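Local coordinates for periplasmic branched-chain amino acid-binding protein (Burkholderia mallei, PDB 3I09) that probably binds branched-chain amino acids or related small carboxylates in the periplasm as the type I solute receptor of an ABC transporter, at residues H177-S182 and G205-N210; L189-S194 and K222-A227; L230-D235 and S277-A282. All coordinates share one frame; numbering follows the deposited sequence. Where two conformers were deposited one is given.

Contact 1: H177-S182 and G205-N210; sequences HPLSAS and GGDTVN
S180, in an irregular loop, comes nearest to D207 on helix 205-217, their CA atoms 5.6 Å apart, and the loop backbone bends round so that two successive N-H groups face the aspartate. This is a plain example of a carboxylate held by backbone amides. S180 N donates to D207 OD2 at 2.9 Å, on the syn lone pair and fairly straight (161°). A181 N adds a weak, bent bond to D207 OD1 at 3.1 Å. D207 CG lies anti to its carbonyl carbon and beside the backbone N (chi1 -82°); the CB of D207 points toward the loop. The imidazole of H177 brings CE1 in its ring plane to within 3.4 Å of D207 OD2, ring and carboxylate standing 80° apart; H177 ND1 is instead committed to P178 O at 2.8 Å, while NE2 bonds N203. L179 CD1 comes to 3.5 Å from D207 OD2, the two side chains crossing at about a right angle. L179 also touches Y17, N80 and Y150, so the loop borders the ligand pocket. One water ties D207 OD1, A181 O and N210 ND2 together. H177 ends strand 170-177, touches strand 142-148 and meets F184 edge to face, while V209 packs on helix 233-239; the contact thus joins the loop leaving one edge strand of the parallel sheet to helix 205-217.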
ATOM      1  N   HIS A 177     -10.773 -16.761  -0.695  1.00 15.87           N
ATOM      2  CA  HIS A 177     -11.955 -16.181  -1.258  1.00 15.02           C
ATOM      3  C   HIS A 177     -11.562 -15.440  -2.520  1.00 13.59           C
ATOM      4  O   HIS A 177     -10.457 -14.947  -2.603  1.00 14.27           O
ATOM      5  CB  HIS A 177     -12.665 -15.261  -0.267  1.00 13.99           C
ATOM      6  CG  HIS A 177     -11.905 -13.997   0.092  1.00 13.20           C
ATOM      7  ND1 HIS A 177     -11.959 -12.861  -0.677  1.00 13.48           N
ATOM      8  CD2 HIS A 177     -11.128 -13.697   1.163  1.00 14.73           C
ATOM      9  CE1 HIS A 177     -11.226 -11.910  -0.102  1.00 16.81           C
ATOM     10  NE2 HIS A 177     -10.728 -12.389   1.028  1.00 15.59           N
ATOM     11  N   PRO A 178     -12.478 -15.350  -3.491  1.00 13.95           N
ATOM     12  CA  PRO A 178     -12.212 -14.557  -4.664  1.00 14.72           C
ATOM     13  C   PRO A 178     -12.086 -13.072  -4.321  1.00 16.04           C
ATOM     14  O   PRO A 178     -12.720 -12.589  -3.379  1.00 15.96           O
ATOM     15  CB  PRO A 178     -13.444 -14.807  -5.550  1.00 15.83           C
ATOM     16  CG  PRO A 178     -14.538 -15.197  -4.597  1.00 15.06           C
ATOM     17  CD  PRO A 178     -13.825 -15.948  -3.521  1.00 14.36           C
ATOM     18  N   LEU A 179     -11.296 -12.364  -5.112  1.00 14.82           N
ATOM     19  CA  LEU A 179     -11.184 -10.908  -4.996  1.00 14.89           C
ATOM     20  C   LEU A 179     -12.568 -10.319  -5.168  1.00 15.84           C
ATOM     21  O   LEU A 179     -13.319 -10.716  -6.063  1.00 14.94           O
ATOM     22  CB  LEU A 179     -10.202 -10.350  -6.030  1.00 15.55           C
ATOM     23  CG  LEU A 179     -10.012  -8.822  -6.039  1.00 15.51           C
ATOM     24  CD1 LEU A 179      -9.445  -8.404  -4.703  1.00 14.92           C
ATOM     25  CD2 LEU A 179      -9.140  -8.303  -7.212  1.00 16.63           C
ATOM     26  N   SER A 180     -12.930  -9.406  -4.276  1.00 15.36           N
ATOM     27  CA  SER A 180     -14.233  -8.765  -4.285  1.00 16.50           C
ATOM     28  C   SER A 180     -15.390  -9.779  -4.136  1.00 17.18           C
ATOM     29  O   SER A 180     -16.382  -9.734  -4.900  1.00 18.35           O
ATOM     30  CB  SER A 180     -14.386  -7.937  -5.558  1.00 17.50           C
ATOM     31  OG  SER A 180     -15.249  -6.852  -5.329  1.00 18.07           O
ATOM     32  N   ALA A 181     -15.247 -10.686  -3.178  1.00 16.52           N
ATOM     33  CA  ALA A 181     -16.267 -11.708  -2.877  1.00 17.05           C
ATOM     34  C   ALA A 181     -17.620 -11.109  -2.482  1.00 18.09           C
ATOM     35  O   ALA A 181     -17.691 -10.101  -1.733  1.00 16.84           O
ATOM     36  CB  ALA A 181     -15.771 -12.647  -1.766  1.00 16.18           C
ATOM     37  N   SER A 182     -18.708 -11.723  -2.948  1.00 18.87           N
ATOM     38  CA  SER A 182     -20.022 -11.175  -2.653  1.00 19.75           C
ATOM     39  C   SER A 182     -20.658 -11.863  -1.455  1.00 19.64           C
ATOM     40  O   SER A 182     -21.729 -11.456  -1.026  1.00 20.16           O
ATOM     41  CB  SER A 182     -20.939 -11.279  -3.861  1.00 21.14           C
ATOM     42  OG  SER A 182     -21.208 -12.630  -4.110  1.00 20.09           O
ATOM     43  N   GLY A 205      -9.283  -3.450   1.410  1.00 10.20           N
ATOM     44  CA  GLY A 205     -10.337  -2.640   0.854  1.00 11.96           C
ATOM     45  C   GLY A 205     -11.739  -3.159   1.107  1.00 11.89           C
ATOM     46  O   GLY A 205     -12.085  -3.551   2.224  1.00 11.82           O
ATOM     47  N   GLY A 206     -12.560  -3.180   0.051  1.00 12.54           N
ATOM     48  CA  GLY A 206     -13.944  -3.640   0.183  1.00 13.52           C
ATOM     49  C   GLY A 206     -14.067  -5.058   0.730  1.00 13.61           C
ATOM     50  O   GLY A 206     -15.061  -5.368   1.407  1.00 13.77           O
ATOM     51  N   ASP A 207     -13.057  -5.907   0.473  1.00 13.02           N
ATOM     52  CA  ASP A 207     -13.058  -7.288   1.019  1.00 13.09           C
ATOM     53  C   ASP A 207     -12.907  -7.266   2.538  1.00 12.57           C
ATOM     54  O   ASP A 207     -13.601  -7.982   3.251  1.00 12.28           O
ATOM     55  CB  ASP A 207     -11.943  -8.176   0.383  1.00 13.30           C
ATOM     56  CG  ASP A 207     -12.336  -8.768  -0.985  1.00 15.54           C
ATOM     57  OD1 ASP A 207     -13.564  -8.976  -1.228  1.00 16.75           O
ATOM     58  OD2 ASP A 207     -11.406  -9.013  -1.819  1.00 14.59           O
ATOM     59  N   THR A 208     -11.986  -6.447   3.039  1.00 12.49           N
ATOM     60  CA  THR A 208     -11.784  -6.311   4.456  1.00 12.14           C
ATOM     61  C   THR A 208     -13.071  -5.765   5.114  1.00 12.72           C
ATOM     62  O   THR A 208     -13.505  -6.251   6.166  1.00 12.30           O
ATOM     63  CB  THR A 208     -10.596  -5.387   4.756  1.00 13.20           C
ATOM     64  OG1 THR A 208      -9.425  -5.911   4.119  1.00 14.06           O
ATOM     65  CG2 THR A 208     -10.335  -5.272   6.263  1.00 12.96           C
ATOM     66  N   VAL A 209     -13.664  -4.771   4.487  1.00 11.53           N
ATOM     67  CA  VAL A 209     -14.873  -4.162   5.018  1.00 12.77           C
ATOM     68  C   VAL A 209     -15.991  -5.170   5.084  1.00 12.77           C
ATOM     69  O   VAL A 209     -16.626  -5.357   6.147  1.00 12.29           O
ATOM     70  CB  VAL A 209     -15.264  -2.910   4.207  1.00 12.84           C
ATOM     71  CG1 VAL A 209     -16.722  -2.463   4.508  1.00 12.69           C
ATOM     72  CG2 VAL A 209     -14.248  -1.777   4.502  1.00 11.76           C
ATOM     73  N   ASN A 210     -16.222  -5.848   3.965  1.00 12.66           N
ATOM     74  CA  ASN A 210     -17.317  -6.823   3.886  1.00 13.46           C
ATOM     75  C   ASN A 210     -17.097  -8.021   4.798  1.00 14.60           C
ATOM     76  O   ASN A 210     -18.064  -8.510   5.396  1.00 14.74           O
ATOM     77  CB  ASN A 210     -17.575  -7.252   2.445  1.00 14.60           C
ATOM     78  CG  ASN A 210     -18.230  -6.145   1.628  1.00 17.22           C
ATOM     79  OD1 ASN A 210     -18.984  -5.303   2.184  1.00 18.17           O
ATOM     80  ND2 ASN A 210     -17.988  -6.144   0.324  1.00 16.61           N
TER
HETATM   81  O   HOH W   1     -16.054  -7.981  -1.059  1.00 16.86           O

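Contact 2: L189-S194 and K222-A227; sequences LQAQSS and KTMKLA
A191 and the selenomethionine M224 carry the apolar part of this contact, in which one long side chain spans the gap between helix 185-193 and the approach to a strand; even the closest CA pair, Q192 with M224, is 7.5 Å apart. M224 CG stands anti to its carbonyl carbon (chi1 -51°), and the chain runs on extended to SE, where a bend at chi3 (90°) turns CE toward A191. M224 CE rests 3.5 Å from A191 O and 4.3 Å from A191 CB. M224 SE lies 4.0 Å from Q192 CA. The selenium and its methyl pack against helix backbone atoms as well as A191 CB. F144 of strand 142-148 also touches A191, S194 and M224.

Helix 185-193 and strand 225-228 belong to an alpha/beta lobe of the type I periplasmic binding protein fold, built on a parallel sheet with strands 170-177, 142-148, 198-202 and 225-228 in that order across it. Here residues 191-194 meet the loop entering the edge strand, which pairs with strand 198-202.

Polar links are few and mostly local. A191 O, beside the M224 methyl, accepts from S194 OG at 2.7 Å, in the carbonyl plane, and also from S194 N; S194 OG additionally bonds A196 N. Q192, CG anti to its backbone N and the chain extended beyond, reaches over toward T223 and crosses it at about a right angle, with Q192 NE2 3.7 Å from T223 OG1. A water bridges the segments there, donating to Q192 O and lying 2.8 Å from T223 OG1.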
ATOM      1  N   LEU A 189     -17.501 -19.502   8.469  1.00 19.79           N
ATOM      2  CA  LEU A 189     -17.831 -20.700   9.233  1.00 21.44           C
ATOM      3  C   LEU A 189     -16.676 -21.723   9.275  1.00 20.65           C
ATOM      4  O   LEU A 189     -16.437 -22.338  10.318  1.00 19.77           O
ATOM      5  CB  LEU A 189     -19.125 -21.305   8.736  1.00 21.33           C
ATOM      6  CG  LEU A 189     -20.300 -20.347   8.997  1.00 25.25           C
ATOM      7  CD1 LEU A 189     -21.598 -20.972   8.495  1.00 28.84           C
ATOM      8  CD2 LEU A 189     -20.444 -19.907  10.487  1.00 27.87           C
ATOM      9  N   GLN A 190     -15.934 -21.871   8.177  1.00 20.16           N
ATOM     10  CA  GLN A 190     -14.734 -22.709   8.177  1.00 20.18           C
ATOM     11  C   GLN A 190     -13.739 -22.194   9.172  1.00 19.70           C
ATOM     12  O   GLN A 190     -13.232 -22.956   9.977  1.00 19.90           O
ATOM     13  CB  GLN A 190     -14.048 -22.735   6.811  1.00 20.39           C
ATOM     14  CG  GLN A 190     -14.822 -23.463   5.779  1.00 21.44           C
ATOM     15  CD  GLN A 190     -14.176 -23.345   4.399  1.00 22.36           C
ATOM     16  OE1 GLN A 190     -12.989 -23.672   4.237  1.00 22.12           O
ATOM     17  NE2 GLN A 190     -14.955 -22.885   3.404  1.00 19.56           N
ATOM     18  N   ALA A 191     -13.481 -20.893   9.130  1.00 19.50           N
ATOM     19  CA  ALA A 191     -12.576 -20.261  10.082  1.00 20.45           C
ATOM     20  C   ALA A 191     -13.062 -20.463  11.512  1.00 20.51           C
ATOM     21  O   ALA A 191     -12.275 -20.756  12.395  1.00 20.28           O
ATOM     22  CB  ALA A 191     -12.390 -18.765   9.779  1.00 20.64           C
ATOM     23  N   GLN A 192     -14.357 -20.343  11.726  1.00 20.42           N
ATOM     24  CA  GLN A 192     -14.904 -20.488  13.067  1.00 21.90           C
ATOM     25  C   GLN A 192     -14.719 -21.920  13.586  1.00 21.38           C
ATOM     26  O   GLN A 192     -14.382 -22.118  14.751  1.00 23.20           O
ATOM     27  CB  GLN A 192     -16.376 -20.117  13.084  1.00 21.92           C
ATOM     28  CG  GLN A 192     -17.032 -20.344  14.408  1.00 24.69           C
ATOM     29  CD  GLN A 192     -18.346 -19.673  14.483  1.00 25.16           C
ATOM     30  OE1 GLN A 192     -19.287 -20.076  13.814  1.00 27.80           O
ATOM     31  NE2 GLN A 192     -18.438 -18.649  15.308  1.00 26.64           N
ATOM     32  N   SER A 193     -14.908 -22.905  12.713  1.00 20.94           N
ATOM     33  CA  SER A 193     -14.750 -24.307  13.094  0.50 20.18           C
ATOM     34  C   SER A 193     -13.299 -24.666  13.434  1.00 20.11           C
ATOM     35  O   SER A 193     -13.041 -25.668  14.104  1.00 19.04           O
ATOM     36  CB  SER A 193     -15.277 -25.217  11.981  0.50 20.60           C
ATOM     37  OG  SER A 193     -16.662 -25.000  11.784  0.50 20.96           O
ATOM     38  N   SER A 194     -12.346 -23.855  12.987  1.00 18.98           N
ATOM     39  CA  SER A 194     -10.931 -24.140  13.261  1.00 19.11           C
ATOM     40  C   SER A 194     -10.541 -23.962  14.736  1.00 18.13           C
ATOM     41  O   SER A 194      -9.510 -24.448  15.152  1.00 18.77           O
ATOM     42  CB  SER A 194     -10.023 -23.229  12.433  1.00 18.83           C
ATOM     43  OG  SER A 194      -9.912 -21.954  13.038  1.00 17.83           O
ATOM     44  N   LYS A 222     -17.500 -13.077  18.505  1.00 25.25           N
ATOM     45  CA  LYS A 222     -17.741 -13.581  19.865  1.00 26.49           C
ATOM     46  C   LYS A 222     -16.656 -14.569  20.294  1.00 26.42           C
ATOM     47  O   LYS A 222     -16.363 -14.678  21.484  1.00 27.92           O
ATOM     48  CB  LYS A 222     -19.081 -14.298  19.936  1.00 27.14           C
ATOM     49  CG  LYS A 222     -20.293 -13.394  19.751  1.00 29.65           C
ATOM     50  CD  LYS A 222     -21.514 -14.256  19.477  1.00 32.66           C
ATOM     51  CE  LYS A 222     -22.804 -13.463  19.382  1.00 35.47           C
ATOM     52  NZ  LYS A 222     -23.838 -14.247  18.602  1.00 37.29           N
ATOM     53  N   THR A 223     -16.091 -15.304  19.340  1.00 25.14           N
ATOM     54  CA  THR A 223     -15.164 -16.375  19.674  1.00 25.07           C
ATOM     55  C   THR A 223     -13.757 -16.221  19.088  1.00 23.68           C
ATOM     56  O   THR A 223     -12.847 -16.932  19.509  1.00 22.75           O
ATOM     57  CB  THR A 223     -15.726 -17.747  19.266  1.00 24.86           C
ATOM     58  OG1 THR A 223     -15.817 -17.843  17.834  1.00 26.66           O
ATOM     59  CG2 THR A 223     -17.080 -17.968  19.875  1.00 25.49           C
HETATM   60  N   MSE A 224     -13.573 -15.288  18.155  1.00 21.38           N
HETATM   61  CA  MSE A 224     -12.262 -15.043  17.533  1.00 20.63           C
HETATM   62  C   MSE A 224     -12.010 -13.516  17.521  1.00 18.17           C
HETATM   63  O   MSE A 224     -12.951 -12.728  17.407  1.00 18.75           O
HETATM   64  CB  MSE A 224     -12.208 -15.567  16.068  1.00 20.12           C
HETATM   65  CG  MSE A 224     -12.651 -17.020  15.785  1.00 23.02           C
HETATM   66 SE   MSE A 224     -12.598 -17.298  13.902  0.75 22.56          SE
HETATM   67  CE  MSE A 224     -10.740 -17.930  13.696  1.00 19.89           C
ATOM     68  N   LYS A 225     -10.759 -13.111  17.676  1.00 16.73           N
ATOM     69  CA  LYS A 225     -10.363 -11.749  17.414  1.00 15.64           C
ATOM     70  C   LYS A 225      -9.955 -11.587  15.926  1.00 15.97           C
ATOM     71  O   LYS A 225      -9.276 -12.451  15.375  1.00 13.63           O
ATOM     72  CB  LYS A 225      -9.204 -11.338  18.319  1.00 17.33           C
ATOM     73  CG  LYS A 225      -9.608 -10.977  19.749  1.00 20.73           C
ATOM     74  CD  LYS A 225      -8.568 -10.051  20.403  1.00 24.00           C
ATOM     75  CE  LYS A 225      -8.980  -9.555  21.814  1.00 26.13           C
ATOM     76  NZ  LYS A 225      -8.019  -8.480  22.310  1.00 22.69           N
ATOM     77  N   LEU A 226     -10.369 -10.496  15.295  1.00 13.46           N
ATOM     78  CA  LEU A 226      -9.966 -10.230  13.912  1.00 14.44           C
ATOM     79  C   LEU A 226      -8.627  -9.514  13.906  1.00 14.20           C
ATOM     80  O   LEU A 226      -8.414  -8.640  14.717  1.00 14.77           O
ATOM     81  CB  LEU A 226     -10.996  -9.365  13.192  1.00 12.98           C
ATOM     82  CG  LEU A 226     -12.449  -9.834  13.231  1.00 17.59           C
ATOM     83  CD1 LEU A 226     -13.372  -8.835  12.494  1.00 18.88           C
ATOM     84  CD2 LEU A 226     -12.589 -11.222  12.663  1.00 17.45           C
ATOM     85  N   ALA A 227      -7.718  -9.936  13.032  1.00 13.34           N
ATOM     86  CA  ALA A 227      -6.502  -9.191  12.771  1.00 13.27           C
ATOM     87  C   ALA A 227      -6.653  -8.646  11.351  1.00 13.63           C
ATOM     88  O   ALA A 227      -6.586  -9.382  10.366  1.00 13.86           O
ATOM     89  CB  ALA A 227      -5.280 -10.065  12.912  1.00 13.09           C
TER
HETATM   90  O   HOH W   2     -14.314 -20.083  17.103  1.00 30.62           O

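Contact 3: L230-D235 and S277-A282; sequences LMFIND and SSLQAA. With EDO (1,2-ethanediol), chain G.
F232 and L279 meet where two helix starts come together, each preceded by an N-cap residue: F232 before helix 233-239 and S277 before helix 278-297. S277 and Q280 form a capping box. S277 N donates to Q280 OE1 at 2.9 Å, nearly straight (173°), and Q280 N returns a longer bond to S277 OG. That hydroxyl, set between its backbone N and carbonyl carbon (chi1 73°), also takes a weak bond from L279 N and is bonded to I20 O. At the other helix start, F232 N donates to D235 OD2, which is met on its anti side.

The apolar packing centres on the F232 ring. L279 CD1 lies over one face, 4.1 Å from the centroid and 28° off the normal, a CH-pi contact, while L279 CG presses to within 3.5 Å of F232 CE1. S278 OG sits in the ring plane at the edge, 3.6 Å from F232 CE1; its stronger polar partner is D251 OD1. F232 also touches I20 of the ligand pocket, and its side chain comes close to the bound acetoacetic acid, which puts this packing beside the ligand. I233 CG2 leans on S277 CA at 3.8 Å.

Polar links between the segments run through water. One accepts from I233 N and S278 N, two N-H groups in the first turns of the two helices. N234 OD1 is buried with no polar partner in the model and lies 3.5 Å from S277 CB, whereas N234 ND2 donates at 2.9 Å to a second water that in turn donates to Q280 OE1, the capping-box oxygen.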
ATOM      1  N   LEU A 230      -4.487  -5.457   6.611  1.00 12.86           N
ATOM      2  CA  LEU A 230      -4.365  -4.209   5.837  1.00 12.91           C
ATOM      3  C   LEU A 230      -5.685  -3.438   5.905  1.00 13.77           C
ATOM      4  O   LEU A 230      -6.733  -3.922   5.465  1.00 12.69           O
ATOM      5  CB  LEU A 230      -3.962  -4.441   4.390  1.00 12.92           C
ATOM      6  CG  LEU A 230      -3.709  -3.176   3.585  1.00 12.98           C
ATOM      7  CD1 LEU A 230      -2.674  -2.205   4.274  1.00 12.11           C
ATOM      8  CD2 LEU A 230      -3.303  -3.548   2.109  1.00 13.72           C
HETATM    9  N   MSE A 231      -5.646  -2.269   6.534  1.00 14.08           N
HETATM   10  CA  MSE A 231      -6.851  -1.446   6.745  0.50 14.35           C
HETATM   11  C   MSE A 231      -6.421   0.015   6.549  1.00 15.50           C
HETATM   12  O   MSE A 231      -5.449   0.443   7.140  1.00 15.81           O
HETATM   13  CB  MSE A 231      -7.378  -1.683   8.176  0.50 14.81           C
HETATM   14  CG  MSE A 231      -8.467  -0.740   8.694  0.50 14.04           C
HETATM   15 SE   MSE A 231      -9.423  -1.530  10.210  0.38 15.34          SE
HETATM   16  CE  MSE A 231     -10.046  -3.116   9.297  0.50 16.01           C
ATOM     17  N   PHE A 232      -7.109   0.740   5.687  1.00 14.35           N
ATOM     18  CA  PHE A 232      -6.836   2.131   5.439  1.00 13.54           C
ATOM     19  C   PHE A 232      -7.917   2.973   6.124  1.00 12.25           C
ATOM     20  O   PHE A 232      -8.947   2.460   6.553  1.00 13.73           O
ATOM     21  CB  PHE A 232      -6.830   2.399   3.917  1.00 13.13           C
ATOM     22  CG  PHE A 232      -5.721   1.711   3.203  1.00 13.69           C
ATOM     23  CD1 PHE A 232      -4.449   2.256   3.188  1.00 13.18           C
ATOM     24  CD2 PHE A 232      -5.933   0.466   2.613  1.00 11.97           C
ATOM     25  CE1 PHE A 232      -3.394   1.594   2.523  1.00 14.14           C
ATOM     26  CE2 PHE A 232      -4.881  -0.187   1.951  1.00 13.23           C
ATOM     27  CZ  PHE A 232      -3.629   0.365   1.931  1.00 11.40           C
ATOM     28  N   ILE A 233      -7.718   4.278   6.161  1.00 13.69           N
ATOM     29  CA  ILE A 233      -8.646   5.154   6.875  1.00 13.43           C
ATOM     30  C   ILE A 233     -10.064   5.063   6.295  1.00 12.00           C
ATOM     31  O   ILE A 233     -11.029   5.126   7.038  1.00 10.77           O
ATOM     32  CB  ILE A 233      -8.118   6.624   6.924  1.00 14.10           C
ATOM     33  CG1 ILE A 233      -8.806   7.387   8.046  1.00 18.52           C
ATOM     34  CG2 ILE A 233      -8.287   7.368   5.553  1.00 11.48           C
ATOM     35  CD1 ILE A 233      -8.356   8.831   8.152  1.00 21.73           C
ATOM     36  N   ASN A 234     -10.190   4.823   4.994  1.00 13.06           N
ATOM     37  CA  ASN A 234     -11.508   4.751   4.344  1.00 12.96           C
ATOM     38  C   ASN A 234     -12.282   3.500   4.764  1.00 13.84           C
ATOM     39  O   ASN A 234     -13.529   3.480   4.783  1.00 12.30           O
ATOM     40  CB  ASN A 234     -11.369   4.755   2.817  1.00 13.27           C
ATOM     41  CG  ASN A 234     -10.450   5.837   2.329  1.00 13.92           C
ATOM     42  OD1 ASN A 234      -9.203   5.702   2.443  1.00 13.40           O
ATOM     43  ND2 ASN A 234     -11.033   6.953   1.863  1.00 13.32           N
ATOM     44  N   ASP A 235     -11.530   2.448   5.087  1.00 13.44           N
ATOM     45  CA  ASP A 235     -12.124   1.205   5.548  1.00 13.87           C
ATOM     46  C   ASP A 235     -12.726   1.414   6.948  1.00 13.74           C
ATOM     47  O   ASP A 235     -13.844   0.988   7.247  1.00 12.56           O
ATOM     48  CB  ASP A 235     -11.070   0.087   5.551  1.00 15.26           C
ATOM     49  CG  ASP A 235     -10.388  -0.135   4.185  1.00 17.40           C
ATOM     50  OD1 ASP A 235     -11.077  -0.113   3.140  1.00 18.08           O
ATOM     51  OD2 ASP A 235      -9.141  -0.393   4.157  1.00 19.41           O
ATOM     52  N   SER A 277      -6.084   8.941   2.523  1.00  9.10           N
ATOM     53  CA  SER A 277      -5.430   7.740   3.005  1.00  9.36           C
ATOM     54  C   SER A 277      -3.911   7.864   2.849  1.00  8.89           C
ATOM     55  O   SER A 277      -3.396   8.767   2.158  1.00 10.56           O
ATOM     56  CB  SER A 277      -5.846   6.505   2.194  1.00  9.52           C
ATOM     57  OG  SER A 277      -5.258   6.503   0.876  1.00  9.84           O
ATOM     58  N   SER A 278      -3.200   6.927   3.446  1.00  9.50           N
ATOM     59  CA  SER A 278      -1.749   6.861   3.296  1.00 10.33           C
ATOM     60  C   SER A 278      -1.307   6.654   1.801  1.00 10.88           C
ATOM     61  O   SER A 278      -0.236   7.110   1.404  1.00 10.58           O
ATOM     62  CB  SER A 278      -1.170   5.758   4.189  1.00 10.89           C
ATOM     63  OG  SER A 278      -1.674   4.477   3.817  1.00 10.39           O
ATOM     64  N   LEU A 279      -2.150   6.011   0.987  1.00  9.26           N
ATOM     65  CA  LEU A 279      -1.839   5.841  -0.430  1.00 10.29           C
ATOM     66  C   LEU A 279      -1.910   7.142  -1.195  1.00  9.95           C
ATOM     67  O   LEU A 279      -1.079   7.420  -2.035  1.00 10.87           O
ATOM     68  CB  LEU A 279      -2.753   4.777  -1.064  1.00 10.64           C
ATOM     69  CG  LEU A 279      -2.810   3.429  -0.380  1.00 11.29           C
ATOM     70  CD1 LEU A 279      -3.706   2.507  -1.183  1.00  9.81           C
ATOM     71  CD2 LEU A 279      -1.404   2.794  -0.186  1.00 10.02           C
ATOM     72  N   GLN A 280      -2.953   7.933  -0.939  1.00 11.53           N
ATOM     73  CA  GLN A 280      -3.132   9.205  -1.595  1.00 11.42           C
ATOM     74  C   GLN A 280      -2.010  10.191  -1.233  1.00 11.53           C
ATOM     75  O   GLN A 280      -1.448  10.858  -2.117  1.00 11.13           O
ATOM     76  CB  GLN A 280      -4.547   9.734  -1.293  1.00 12.14           C
ATOM     77  CG  GLN A 280      -5.612   8.895  -2.044  1.00 12.32           C
ATOM     78  CD  GLN A 280      -6.944   8.710  -1.355  1.00 12.77           C
ATOM     79  OE1 GLN A 280      -7.140   9.064  -0.178  1.00 11.53           O
ATOM     80  NE2 GLN A 280      -7.902   8.142  -2.107  1.00 10.24           N
ATOM     81  N   ALA A 281      -1.633  10.213   0.043  1.00 11.03           N
ATOM     82  CA  ALA A 281      -0.419  10.934   0.503  1.00 10.79           C
ATOM     83  C   ALA A 281       0.854  10.476  -0.189  1.00  9.61           C
ATOM     84  O   ALA A 281       1.644  11.281  -0.730  1.00 10.28           O
ATOM     85  CB  ALA A 281      -0.267  10.802   2.062  1.00 10.77           C
ATOM     86  N   ALA A 282       1.072   9.164  -0.191  1.00  9.68           N
ATOM     87  CA  ALA A 282       2.252   8.565  -0.855  1.00  9.67           C
ATOM     88  C   ALA A 282       2.302   8.835  -2.365  1.00  9.77           C
ATOM     89  O   ALA A 282       3.383   9.081  -2.910  1.00  9.85           O
ATOM     90  CB  ALA A 282       2.305   7.078  -0.582  1.00  9.58           C
TER
HETATM   91  C1  EDO G   8     -13.354   1.358   1.856  1.00 39.91           C
HETATM   92  O1  EDO G   8     -12.114   1.023   1.241  1.00 36.84           O
HETATM   93  C2  EDO G   8     -14.469   1.047   0.875  1.00 42.17           C
HETATM   94  O2  EDO G   8     -15.268  -0.084   1.275  1.00 44.11           O
HETATM   95  O   HOH W   3      -4.764   5.114   5.479  1.00  6.49           O
HETATM   96  O   HOH W   4      -9.531   9.318   1.137  1.00 12.92           O

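Overall arrangement
Contacts 1 and 3 both lie near the bound ligand, with centres about 16 Å apart; they touch through packing alone, G205 CA lying 3.5 Å from D235 OD1 and V209 CG2 3.8 Å from D235 CA. The side chain of F232 in contact 3 is about 4 Å from the bound acetoacetic acid, and that of L179 in contact 1 about 7 Å. Contact 2 lies farther out, its nearest atoms about 7 Å from contact 1 without touching, centres about 17 Å apart. Its centre is about 26 Å from that of contact 3. Sequence connects all three: helix 205-217 leads from contact 1 into strand 225-228 of contact 2, and that strand leads into helix 233-239 of contact 3.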